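Local atomic coordinates of D-alanyl transferase DltD (PDB entry 6PFX), a protein that probably takes part in the transfer of D-alanine to lipoteichoic acid, a step of Gram-positive cell wall biogenesis, and belongs to the SGNH-hydrolase clan. Residues V58-Y63 with L213-Y217; R50-F54 with E209-L213; M84-S88 with Q125-W129; V21-K25 with F70-A74. One frame throughout, in Å; residues are numbered along the deposited sequence.

Interaction 1 (V58-Y63 with L213-Y217)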
loop_
_atom_site.group_PDB
_atom_site.type_symbol
_atom_site.label_atom_id
_atom_site.label_comp_id
_atom_site.label_asym_id
_atom_site.label_seq_id
_atom_site.Cartn_x
_atom_site.Cartn_y
_atom_site.Cartn_z
ATOM N N VAL A 58 -4.187 14.623 -8.496
ATOM C CA VAL A 58 -4.113 15.826 -9.323
ATOM C C VAL A 58 -4.675 15.555 -10.715
ATOM O O VAL A 58 -5.492 16.321 -11.234
ATOM C CB VAL A 58 -2.674 16.373 -9.387
ATOM C CG1 VAL A 58 -2.669 17.657 -10.248
ATOM C CG2 VAL A 58 -2.114 16.622 -8.006
ATOM N N LEU A 59 -4.271 14.446 -11.336
ATOM C CA LEU A 59 -4.803 14.134 -12.658
ATOM C C LEU A 59 -6.315 13.937 -12.620
ATOM O O LEU A 59 -7.034 14.417 -13.503
ATOM C CB LEU A 59 -4.112 12.894 -13.216
ATOM C CG LEU A 59 -2.619 13.055 -13.491
ATOM C CD1 LEU A 59 -2.036 11.714 -13.879
ATOM C CD2 LEU A 59 -2.359 14.095 -14.578
ATOM N N ALA A 60 -6.821 13.223 -11.615
ATOM C CA ALA A 60 -8.256 12.979 -11.556
ATOM C C ALA A 60 -9.033 14.285 -11.449
ATOM O O ALA A 60 -10.086 14.445 -12.077
ATOM C CB ALA A 60 -8.584 12.069 -10.372
ATOM N N GLU A 61 -8.528 15.228 -10.653
ATOM C CA GLU A 61 -9.211 16.503 -10.470
ATOM C C GLU A 61 -9.117 17.371 -11.721
ATOM O O GLU A 61 -10.131 17.897 -12.194
ATOM C CB GLU A 61 -8.619 17.224 -9.260
ATOM C CG GLU A 61 -9.080 18.664 -9.090
ATOM C CD GLU A 61 -8.596 19.282 -7.787
ATOM O OE1 GLU A 61 -8.877 18.707 -6.712
ATOM O OE2 GLU A 61 -7.924 20.334 -7.842
ATOM N N LYS A 62 -7.915 17.511 -12.287
ATOM C CA LYS A 62 -7.732 18.392 -13.437
ATOM C C LYS A 62 -8.592 17.958 -14.617
ATOM O O LYS A 62 -9.176 18.791 -15.321
ATOM C CB LYS A 62 -6.260 18.374 -13.854
ATOM C CG LYS A 62 -5.929 19.213 -15.089
ATOM C CD LYS A 62 -6.370 20.656 -14.924
ATOM C CE LYS A 62 -5.868 21.507 -16.089
ATOM N NZ LYS A 62 -6.253 22.947 -15.922
ATOM N N TYR A 63 -8.636 16.665 -14.887
ATOM C CA TYR A 63 -9.329 16.126 -16.050
ATOM C C TYR A 63 -10.732 15.661 -15.702
ATOM O O TYR A 63 -11.365 14.967 -16.501
ATOM C CB TYR A 63 -8.438 15.081 -16.719
ATOM C CG TYR A 63 -7.136 15.742 -17.133
ATOM C CD1 TYR A 63 -7.140 16.768 -18.067
ATOM C CD2 TYR A 63 -5.924 15.396 -16.551
ATOM C CE1 TYR A 63 -5.979 17.410 -18.428
ATOM C CE2 TYR A 63 -4.748 16.031 -16.922
ATOM C CZ TYR A 63 -4.790 17.043 -17.857
ATOM O OH TYR A 63 -3.634 17.697 -18.233
ATOM N N LEU A 213 -0.947 21.879 -15.440
ATOM C CA LEU A 213 -1.206 20.881 -16.463
ATOM C C LEU A 213 -1.932 21.477 -17.661
ATOM O O LEU A 213 -2.629 22.489 -17.542
ATOM C CB LEU A 213 -2.084 19.780 -15.874
ATOM C CG LEU A 213 -1.434 18.942 -14.774
ATOM C CD1 LEU A 213 -2.468 18.086 -14.069
ATOM C CD2 LEU A 213 -0.312 18.088 -15.372
ATOM N N PRO A 214 -1.822 20.843 -18.829
ATOM C CA PRO A 214 -2.582 21.315 -19.994
ATOM C C PRO A 214 -4.074 21.081 -19.815
ATOM O O PRO A 214 -4.497 20.129 -19.156
ATOM C CB PRO A 214 -2.046 20.457 -21.150
ATOM C CG PRO A 214 -0.811 19.801 -20.632
ATOM C CD PRO A 214 -0.981 19.677 -19.154
ATOM N N LYS A 215 -4.871 21.958 -20.443
ATOM C CA LYS A 215 -6.324 21.853 -20.351
ATOM C C LYS A 215 -6.810 20.489 -20.823
ATOM O O LYS A 215 -7.748 19.919 -20.251
ATOM C CB LYS A 215 -6.988 22.927 -21.216
ATOM C CG LYS A 215 -6.898 24.350 -20.698
ATOM C CD LYS A 215 -7.670 25.295 -21.626
ATOM C CE LYS A 215 -7.617 26.744 -21.157
ATOM N NZ LYS A 215 -8.367 27.656 -22.076
ATOM N N GLN A 216 -6.211 19.973 -21.889
ATOM C CA GLN A 216 -6.582 18.690 -22.457
ATOM C C GLN A 216 -5.498 17.674 -22.141
ATOM O O GLN A 216 -4.304 17.969 -22.246
ATOM C CB GLN A 216 -6.737 18.794 -23.972
ATOM C CG GLN A 216 -7.769 19.812 -24.407
ATOM C CD GLN A 216 -9.180 19.422 -24.002
ATOM O OE1 GLN A 216 -9.527 18.239 -23.958
ATOM N NE2 GLN A 216 -10.003 20.423 -23.706
ATOM N N TYR A 217 -5.915 16.475 -21.771
ATOM C CA TYR A 217 -4.954 15.431 -21.460
ATOM C C TYR A 217 -4.266 14.982 -22.742
ATOM O O TYR A 217 -4.922 14.645 -23.730
ATOM C CB TYR A 217 -5.682 14.255 -20.831
ATOM C CG TYR A 217 -4.782 13.175 -20.306
ATOM C CD1 TYR A 217 -4.244 12.214 -21.155
ATOM C CD2 TYR A 217 -4.486 13.111 -18.961
ATOM C CE1 TYR A 217 -3.418 11.225 -20.669
ATOM C CE2 TYR A 217 -3.675 12.120 -18.465
ATOM C CZ TYR A 217 -3.161 11.172 -19.324
ATOM O OH TYR A 217 -2.333 10.180 -18.850
HETATM O O HOH W 1 -8.626 20.423 -17.875
HETATM O O HOH W 2 -4.614 24.490 -17.436
#
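Tyr63 has its ring held between Tyr217 on one face and its own neighbour Lys62 on the other, an example of how the residue just past a helix can turn its side chain onto a distant loop. Tyr217 comes edge-on in a T-shaped stack, the planes 80° apart and the centroids 5.2 Å apart. With its CG anti to the backbone N (chi1 -173°), Tyr217 also places CB over the same face, a CH-pi contact of 4.0 Å to the Tyr63 centroid. The phenol is fixed at its far end too: Tyr63 OH donates to Pro214 O at 2.7 Å, in the carbonyl plane and on a lone pair. On the opposite face Lys62 CG sits over the ring centre. The Lys62 chain, bent at chi2, runs antiparallel to the Leu213 side chain, CG lying 3.8 Å from Leu213 CD1, a methyl that also meets Val58 CG1 at 3.9 Å. Two waters extend the seam, one giving hydrogen bonds to Lys62 O and Lys215 O, the other accepting from Lys62 NZ and donating to Leu213 O. Tyr217 OH finds its partner beyond the contact, in Gln359. The arrangement thus joins the C-terminal end of helix 56-62 to the loop between helices 203-210 and 219-233, with Leu222 of helix 219-233 behind Leu213 and Pro214, and Leu355 of helix 351-365 beside Tyr217.

Interaction 2 (R50-F54 with E209-L213)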
loop_
_atom_site.group_PDB
_atom_site.type_symbol
_atom_site.label_atom_id
_atom_site.label_comp_id
_atom_site.label_asym_id
_atom_site.label_seq_id
_atom_site.Cartn_x
_atom_site.Cartn_y
_atom_site.Cartn_z
ATOM N N ARG A 50 3.484 12.117 -2.506
ATOM C CA ARG A 50 4.310 12.862 -3.457
ATOM C C ARG A 50 3.387 13.616 -4.416
ATOM O O ARG A 50 3.181 13.229 -5.570
ATOM C CB ARG A 50 5.267 11.940 -4.208
ATOM C CG ARG A 50 6.212 11.101 -3.338
ATOM C CD ARG A 50 7.086 11.953 -2.423
ATOM N NE ARG A 50 6.356 12.503 -1.282
ATOM C CZ ARG A 50 6.696 13.620 -0.643
ATOM N NH1 ARG A 50 5.969 14.042 0.385
ATOM N NH2 ARG A 50 7.751 14.323 -1.040
ATOM N N ILE A 51 2.837 14.730 -3.934
ATOM C CA ILE A 51 1.927 15.535 -4.745
ATOM C C ILE A 51 2.742 16.345 -5.750
ATOM O O ILE A 51 3.557 17.194 -5.370
ATOM C CB ILE A 51 1.052 16.461 -3.886
ATOM C CG1 ILE A 51 0.375 15.704 -2.739
ATOM C CG2 ILE A 51 -0.018 17.145 -4.772
ATOM C CD1 ILE A 51 -0.794 14.860 -3.156
ATOM N N SER A 52 2.522 16.078 -7.028
ATOM C CA SER A 52 3.109 16.783 -8.154
ATOM C C SER A 52 1.990 16.860 -9.187
ATOM O O SER A 52 0.904 16.302 -8.966
ATOM C CB SER A 52 4.277 16.003 -8.734
ATOM O OG SER A 52 3.822 14.898 -9.495
ATOM N N PRO A 53 2.211 17.502 -10.333
ATOM C CA PRO A 53 1.151 17.536 -11.353
ATOM C C PRO A 53 0.707 16.158 -11.831
ATOM O O PRO A 53 -0.391 16.054 -12.395
ATOM C CB PRO A 53 1.771 18.371 -12.486
ATOM C CG PRO A 53 2.813 19.214 -11.798
ATOM C CD PRO A 53 3.372 18.332 -10.705
ATOM N N PHE A 54 1.494 15.099 -11.579
ATOM C CA PHE A 54 1.246 13.759 -12.122
ATOM C C PHE A 54 0.698 12.777 -11.103
ATOM O O PHE A 54 0.361 11.644 -11.469
ATOM C CB PHE A 54 2.528 13.232 -12.784
ATOM C CG PHE A 54 3.151 14.262 -13.653
ATOM C CD1 PHE A 54 2.602 14.556 -14.891
ATOM C CD2 PHE A 54 4.195 15.033 -13.184
ATOM C CE1 PHE A 54 3.114 15.568 -15.672
ATOM C CE2 PHE A 54 4.727 16.046 -13.971
ATOM C CZ PHE A 54 4.183 16.317 -15.210
ATOM N N GLU A 209 -1.025 22.269 -7.987
ATOM C CA GLU A 209 -0.348 21.464 -8.996
ATOM C C GLU A 209 -1.217 21.269 -10.232
ATOM O O GLU A 209 -0.694 21.170 -11.347
ATOM C CB GLU A 209 0.077 20.122 -8.395
ATOM C CG GLU A 209 1.011 20.233 -7.184
ATOM C CD GLU A 209 2.381 20.800 -7.518
ATOM O OE1 GLU A 209 2.742 20.848 -8.710
ATOM O OE2 GLU A 209 3.102 21.200 -6.579
ATOM N N SER A 210 -2.543 21.241 -10.072
ATOM C CA SER A 210 -3.400 21.024 -11.231
ATOM C C SER A 210 -3.271 22.160 -12.243
ATOM O O SER A 210 -3.376 21.926 -13.451
ATOM C CB SER A 210 -4.859 20.862 -10.804
ATOM O OG SER A 210 -5.413 22.116 -10.465
ATOM N N LYS A 211 -3.032 23.390 -11.774
ATOM C CA LYS A 211 -2.925 24.534 -12.674
ATOM C C LYS A 211 -1.723 24.444 -13.606
ATOM O O LYS A 211 -1.652 25.189 -14.592
ATOM C CB LYS A 211 -2.812 25.822 -11.857
ATOM C CG LYS A 211 -4.037 26.149 -11.024
ATOM C CD LYS A 211 -3.815 27.424 -10.219
ATOM C CE LYS A 211 -5.031 27.779 -9.383
ATOM N NZ LYS A 211 -4.787 28.990 -8.548
ATOM N N ARG A 212 -0.769 23.563 -13.317
ATOM C CA ARG A 212 0.420 23.435 -14.149
ATOM C C ARG A 212 0.197 22.536 -15.352
ATOM O O ARG A 212 1.057 22.493 -16.235
ATOM C CB ARG A 212 1.574 22.917 -13.292
ATOM C CG ARG A 212 1.764 23.743 -12.030
ATOM C CD ARG A 212 2.769 23.114 -11.108
ATOM N NE ARG A 212 4.111 23.170 -11.670
ATOM C CZ ARG A 212 5.178 22.623 -11.102
ATOM N NH1 ARG A 212 5.059 21.966 -9.959
ATOM N NH2 ARG A 212 6.363 22.729 -11.684
ATOM N N LEU A 213 -0.947 21.879 -15.440
ATOM C CA LEU A 213 -1.206 20.881 -16.463
ATOM C C LEU A 213 -1.932 21.477 -17.661
ATOM O O LEU A 213 -2.629 22.489 -17.542
ATOM C CB LEU A 213 -2.084 19.780 -15.874
ATOM C CG LEU A 213 -1.434 18.942 -14.774
ATOM C CD1 LEU A 213 -2.468 18.086 -14.069
ATOM C CD2 LEU A 213 -0.312 18.088 -15.372
#
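Glu209 sets its CG beside the backbone N (chi1 -59°) and bends again at chi2 (-67°), which folds the carboxylate back onto Pro53, while Arg212, bent at chi3 (69°), returns its guanidinium to the same proline. The ring of Pro53 is therefore received by an ion pair rather than by a purely apolar pocket. Glu209 OE1 lies 3.3 Å from Pro53 CD, and one face of the Arg212 guanidinium covers Pro53 CG. Arg212 NH1 donates to Glu209 OE1 at 2.9 Å; the carboxylate offers its syn lone pair, close to the guanidinium plane, so the salt bridge holds both groups in place against the ring. Beside the ion pair, Pro53 CB meets Leu213 CD2 at 3.6 Å, and Leu213 CD1 approaches Pro53 O at 3.4 Å. That carbonyl oxygen is buried without a polar partner in the model. Ile51 CG2 adds a looser touch on Glu209 CG at 4.1 Å. The same Pro53 CB also stands over the centre of the Phe54 ring. Both backbones are turned: a type I beta turn runs from Ser210 to Leu213, and Ser52 OG accepts from Phe54 N at 3.1 Å, which makes an ST turn. The latter belongs to the connection from strand 39-43 to helix 56-62; in it Arg50 touches His348, which with Ser46 and Asp345 forms a probable Ser-His-Asp triad, as in SGNH hydrolases.

Interaction 3 (M84-S88 with Q125-W129)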
loop_
_atom_site.group_PDB
_atom_site.type_symbol
_atom_site.label_atom_id
_atom_site.label_comp_id
_atom_site.label_asym_id
_atom_site.label_seq_id
_atom_site.Cartn_x
_atom_site.Cartn_y
_atom_site.Cartn_z
ATOM N N MET A 84 -5.702 -4.572 7.840
ATOM C CA MET A 84 -6.597 -4.168 8.919
ATOM C C MET A 84 -7.529 -3.056 8.462
ATOM O O MET A 84 -8.693 -3.000 8.873
ATOM C CB MET A 84 -5.807 -3.687 10.135
ATOM C CG MET A 84 -4.884 -4.706 10.735
ATOM S SD MET A 84 -5.735 -6.225 11.137
ATOM C CE MET A 84 -7.146 -5.590 12.042
ATOM N N MET A 85 -7.028 -2.149 7.624
ATOM C CA MET A 85 -7.901 -1.135 7.047
ATOM C C MET A 85 -8.985 -1.780 6.196
ATOM O O MET A 85 -10.171 -1.457 6.327
ATOM C CB MET A 85 -7.086 -0.156 6.205
ATOM C CG MET A 85 -6.043 0.598 6.984
ATOM S SD MET A 85 -5.145 1.765 5.943
ATOM C CE MET A 85 -3.582 1.809 6.827
ATOM N N MET A 86 -8.592 -2.705 5.314
ATOM C CA MET A 86 -9.551 -3.320 4.406
ATOM C C MET A 86 -10.607 -4.103 5.171
ATOM O O MET A 86 -11.807 -3.988 4.891
ATOM C CB MET A 86 -8.825 -4.281 3.470
ATOM C CG MET A 86 -7.918 -3.620 2.480
ATOM S SD MET A 86 -7.115 -4.899 1.490
ATOM C CE MET A 86 -6.021 -3.858 0.548
ATOM N N ARG A 87 -10.162 -4.939 6.118
ATOM C CA ARG A 87 -11.065 -5.798 6.877
ATOM C C ARG A 87 -12.043 -4.971 7.701
ATOM O O ARG A 87 -13.222 -5.324 7.817
ATOM C CB ARG A 87 -10.244 -6.726 7.781
ATOM C CG ARG A 87 -11.060 -7.722 8.607
ATOM C CD ARG A 87 -11.525 -8.874 7.731
ATOM N NE ARG A 87 -12.387 -9.825 8.431
ATOM C CZ ARG A 87 -12.078 -11.090 8.722
ATOM N NH1 ARG A 87 -10.900 -11.616 8.386
ATOM N NH2 ARG A 87 -12.978 -11.841 9.353
ATOM N N SER A 88 -11.570 -3.881 8.303
ATOM C CA SER A 88 -12.436 -3.062 9.142
ATOM C C SER A 88 -13.424 -2.253 8.313
ATOM O O SER A 88 -14.453 -1.820 8.839
ATOM C CB SER A 88 -11.600 -2.128 10.022
ATOM O OG SER A 88 -10.878 -1.176 9.254
ATOM N N GLN A 125 -9.801 -1.470 14.873
ATOM C CA GLN A 125 -9.863 -2.324 13.695
ATOM C C GLN A 125 -9.601 -3.777 14.046
ATOM O O GLN A 125 -10.169 -4.675 13.411
ATOM C CB GLN A 125 -8.856 -1.823 12.662
ATOM C CG GLN A 125 -9.243 -0.468 12.099
ATOM C CD GLN A 125 -8.230 0.080 11.130
ATOM O OE1 GLN A 125 -7.102 -0.404 11.040
ATOM N NE2 GLN A 125 -8.633 1.099 10.388
ATOM N N THR A 126 -8.744 -4.028 15.041
ATOM C CA THR A 126 -8.519 -5.392 15.508
ATOM C C THR A 126 -9.804 -5.974 16.082
ATOM O O THR A 126 -10.199 -7.096 15.740
ATOM C CB THR A 126 -7.396 -5.406 16.548
ATOM O OG1 THR A 126 -6.199 -4.852 15.987
ATOM C CG2 THR A 126 -7.113 -6.826 17.010
ATOM N N TYR A 127 -10.492 -5.204 16.931
ATOM C CA TYR A 127 -11.748 -5.673 17.498
ATOM C C TYR A 127 -12.815 -5.799 16.416
ATOM O O TYR A 127 -13.626 -6.735 16.440
ATOM C CB TYR A 127 -12.214 -4.721 18.599
ATOM C CG TYR A 127 -11.354 -4.655 19.844
ATOM C CD1 TYR A 127 -10.207 -5.424 19.978
ATOM C CD2 TYR A 127 -11.709 -3.818 20.898
ATOM C CE1 TYR A 127 -9.439 -5.356 21.111
ATOM C CE2 TYR A 127 -10.948 -3.759 22.044
ATOM C CZ TYR A 127 -9.810 -4.522 22.137
ATOM O OH TYR A 127 -9.030 -4.461 23.260
ATOM N N ASP A 128 -12.827 -4.871 15.455
ATOM C CA ASP A 128 -13.723 -5.009 14.315
ATOM C C ASP A 128 -13.596 -6.401 13.705
ATOM O O ASP A 128 -14.595 -7.069 13.413
ATOM C CB ASP A 128 -13.375 -3.987 13.227
ATOM C CG ASP A 128 -13.901 -2.582 13.507
ATOM O OD1 ASP A 128 -14.782 -2.399 14.371
ATOM O OD2 ASP A 128 -13.410 -1.651 12.832
ATOM N N TRP A 129 -12.355 -6.835 13.474
ATOM C CA TRP A 129 -12.102 -8.143 12.882
ATOM C C TRP A 129 -12.636 -9.251 13.774
ATOM O O TRP A 129 -13.381 -10.124 13.319
ATOM C CB TRP A 129 -10.598 -8.285 12.668
ATOM C CG TRP A 129 -10.098 -9.682 12.560
ATOM C CD1 TRP A 129 -10.485 -10.632 11.654
ATOM C CD2 TRP A 129 -9.073 -10.286 13.363
ATOM N NE1 TRP A 129 -9.771 -11.793 11.860
ATOM C CE2 TRP A 129 -8.903 -11.604 12.903
ATOM C CE3 TRP A 129 -8.291 -9.841 14.433
ATOM C CZ2 TRP A 129 -7.979 -12.484 13.475
ATOM C CZ3 TRP A 129 -7.375 -10.718 15.000
ATOM C CH2 TRP A 129 -7.228 -12.021 14.518
#
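This is a buried helix-helix contact, helix 79-89 crossing helix 123-132 at 51° with short-segment axes 8.9 Å apart; the first helix lies in the connection between the parallel strands 68-71 and 97-101, and the second follows strand 97-101. The backbones come nearest where Ser88 faces Gln125, their CA atoms 5.3 Å apart. Here the small serine lets the glutamine lie close, Ser88 OG standing 3.4 Å from Gln125 CG. Asp128 OD2 also comes within 3.4 Å of Ser88 CB, about a right angle away from the glutamine. One turn back, Met84 doubles over at chi2 and chi3 (-54° and -49°), and this brings its CE to 3.4 Å from Gln125 O, with Thr126 close by. The fourth element is Arg87, whose guanidinium lays one face against the edge of the Trp129 indole: CZ is 3.4 Å from Trp129 CD1 and nearly in the ring plane, so this is no cation-pi stack over the indole face. Both groups instead reach the same carboxylate, Arg87 NH1 by a salt bridge and Trp129 NE1 by a hydrogen bond to Asp140 OD1. Arg87 NH1 is also hydrogen-bonded to Tyr83 OH, and NH2 to Ser132 OG. No hydrogen bond runs directly between the two segments. Ser88 OG pairs with Lys30, Gln125 NE2 with Leu24 O, and Asp128 OD1 with Trp184 NE1. The chemistry therefore implies an interface joined by van der Waals packing, with several of its polar ends bonded to surrounding parts of the fold; Asp140 would be expected to offset the charge of Arg87.

Interaction 4 (V21-K25 with F70-A74)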
loop_
_atom_site.group_PDB
_atom_site.type_symbol
_atom_site.label_atom_id
_atom_site.label_comp_id
_atom_site.label_asym_id
_atom_site.label_seq_id
_atom_site.Cartn_x
_atom_site.Cartn_y
_atom_site.Cartn_z
ATOM N N VAL A 21 -3.191 9.646 10.292
ATOM C CA VAL A 21 -3.143 8.386 11.028
ATOM C C VAL A 21 -4.474 8.082 11.705
ATOM O O VAL A 21 -4.882 6.916 11.787
ATOM C CB VAL A 21 -1.958 8.398 12.014
ATOM C CG1 VAL A 21 -1.953 7.141 12.838
ATOM C CG2 VAL A 21 -0.655 8.542 11.257
ATOM N N ASN A 22 -5.189 9.114 12.170
ATOM C CA ASN A 22 -6.484 8.892 12.806
ATOM C C ASN A 22 -7.538 8.414 11.811
ATOM O O ASN A 22 -8.462 7.687 12.195
ATOM C CB ASN A 22 -6.976 10.174 13.480
ATOM C CG ASN A 22 -6.212 10.502 14.743
ATOM O OD1 ASN A 22 -5.784 9.611 15.476
ATOM N ND2 ASN A 22 -6.033 11.792 15.005
ATOM N N VAL A 23 -7.434 8.822 10.543
ATOM C CA VAL A 23 -8.337 8.313 9.512
ATOM C C VAL A 23 -7.980 6.873 9.168
ATOM O O VAL A 23 -8.850 5.994 9.104
ATOM C CB VAL A 23 -8.280 9.220 8.268
ATOM C CG1 VAL A 23 -8.991 8.570 7.086
ATOM C CG2 VAL A 23 -8.895 10.577 8.568
ATOM N N LEU A 24 -6.685 6.605 8.979
ATOM C CA LEU A 24 -6.242 5.275 8.577
ATOM C C LEU A 24 -6.504 4.231 9.659
ATOM O O LEU A 24 -6.768 3.067 9.336
ATOM C CB LEU A 24 -4.757 5.307 8.211
ATOM C CG LEU A 24 -4.313 6.274 7.113
ATOM C CD1 LEU A 24 -2.876 5.951 6.717
ATOM C CD2 LEU A 24 -5.222 6.251 5.905
ATOM N N LYS A 25 -6.435 4.619 10.938
ATOM C CA LYS A 25 -6.717 3.717 12.048
ATOM C C LYS A 25 -8.191 3.667 12.424
ATOM O O LYS A 25 -8.580 2.831 13.248
ATOM C CB LYS A 25 -5.957 4.163 13.305
ATOM C CG LYS A 25 -4.463 4.008 13.221
ATOM C CD LYS A 25 -3.753 4.199 14.565
ATOM C CE LYS A 25 -4.113 5.519 15.233
ATOM N NZ LYS A 25 -3.345 5.732 16.500
ATOM N N PHE A 70 -8.878 7.849 -2.615
ATOM C CA PHE A 70 -8.854 7.968 -1.162
ATOM C C PHE A 70 -7.541 7.312 -0.731
ATOM O O PHE A 70 -7.360 6.102 -0.899
ATOM C CB PHE A 70 -10.066 7.313 -0.511
ATOM C CG PHE A 70 -10.289 7.779 0.886
ATOM C CD1 PHE A 70 -9.421 7.396 1.891
ATOM C CD2 PHE A 70 -11.338 8.628 1.194
ATOM C CE1 PHE A 70 -9.606 7.838 3.198
ATOM C CE2 PHE A 70 -11.519 9.092 2.486
ATOM C CZ PHE A 70 -10.659 8.685 3.493
ATOM N N LEU A 71 -6.597 8.113 -0.249
ATOM C CA LEU A 71 -5.244 7.621 -0.021
ATOM C C LEU A 71 -5.164 6.911 1.323
ATOM O O LEU A 71 -5.385 7.522 2.376
ATOM C CB LEU A 71 -4.253 8.777 -0.074
ATOM C CG LEU A 71 -4.363 9.695 -1.289
ATOM C CD1 LEU A 71 -3.327 10.788 -1.200
ATOM C CD2 LEU A 71 -4.197 8.914 -2.587
ATOM N N LEU A 72 -4.806 5.632 1.292
ATOM C CA LEU A 72 -4.787 4.814 2.495
ATOM C C LEU A 72 -3.407 4.281 2.848
ATOM O O LEU A 72 -3.268 3.561 3.843
ATOM C CB LEU A 72 -5.805 3.673 2.378
ATOM C CG LEU A 72 -7.277 4.107 2.404
ATOM C CD1 LEU A 72 -8.179 2.930 2.081
ATOM C CD2 LEU A 72 -7.652 4.722 3.753
ATOM N N GLY A 73 -2.398 4.619 2.102
ATOM C CA GLY A 73 -1.047 4.397 2.560
ATOM C C GLY A 73 -0.465 5.618 3.269
ATOM O O GLY A 73 -0.939 6.741 3.089
ATOM N N ALA A 74 0.573 5.371 4.065
ATOM C CA ALA A 74 1.292 6.410 4.795
ATOM C C ALA A 74 2.684 5.875 5.110
ATOM O O ALA A 74 2.976 4.702 4.857
ATOM C CB ALA A 74 0.547 6.807 6.080
#
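The Phe70 ring is met at its edge, close to its plane, by Val23 CG1, which lies 4.0 Å from Phe70 CZ and about as far from CE1. With that methyl anti to the backbone N (chi1 169°), Val23 directs it from helix 21-24 toward the strand. Ala33 of helix 28-35 also touches this phenylalanine. Leu24 does the rest with its two branches. CD2 packs on Leu72 CD2 at 3.6 Å, while CD1 reaches down the chain to Ala74 CB, also at 3.6 Å. Strand 68-71, which ends just before Leu72, is an outermost strand of the five-stranded parallel sheet, whose order 2-1-3-4-5 suits the alpha/beta fold of the SGNH hydrolases; Phe70 pairs through its backbone with Ile40 and Phe42 of the adjacent strand. Helix 21-24 thus packs against the point where the strand gives way to the loop that leads to helix 79-89. Leu24 CD1 also stands 3.8 Å from Leu72 O, a carbonyl oxygen that is buried with no polar partner in the model. Met85 of helix 79-89 touches both leucines, and Tyr120 of helix 114-120 touches Leu24 and Ala74. The Ala74 methyl is close to, though not in contact with, a Ser-His-Asp group whose geometry is consistent with a catalytic triad.

Overall arrangement
From the N terminus, interaction 4 closes the first loop, bringing helix 21-24 onto the end of strand 68-71. Within that loop begin the first segments of interactions 2 and 1, whose partners lie far along the chain, so both cross interaction 4. The two touch each other and share Leu213, tying the loop after strand 39-43 and helix 56-62 to the end of helix 203-210 and the loop beyond it. Interaction 3 follows interaction 4 in series and is nested inside the long loops closed by interactions 1 and 2. It meets interaction 4 through Gln125 NE2 and Leu24 O, 2.9 Å apart, and lies across the chain's centre from interaction 2.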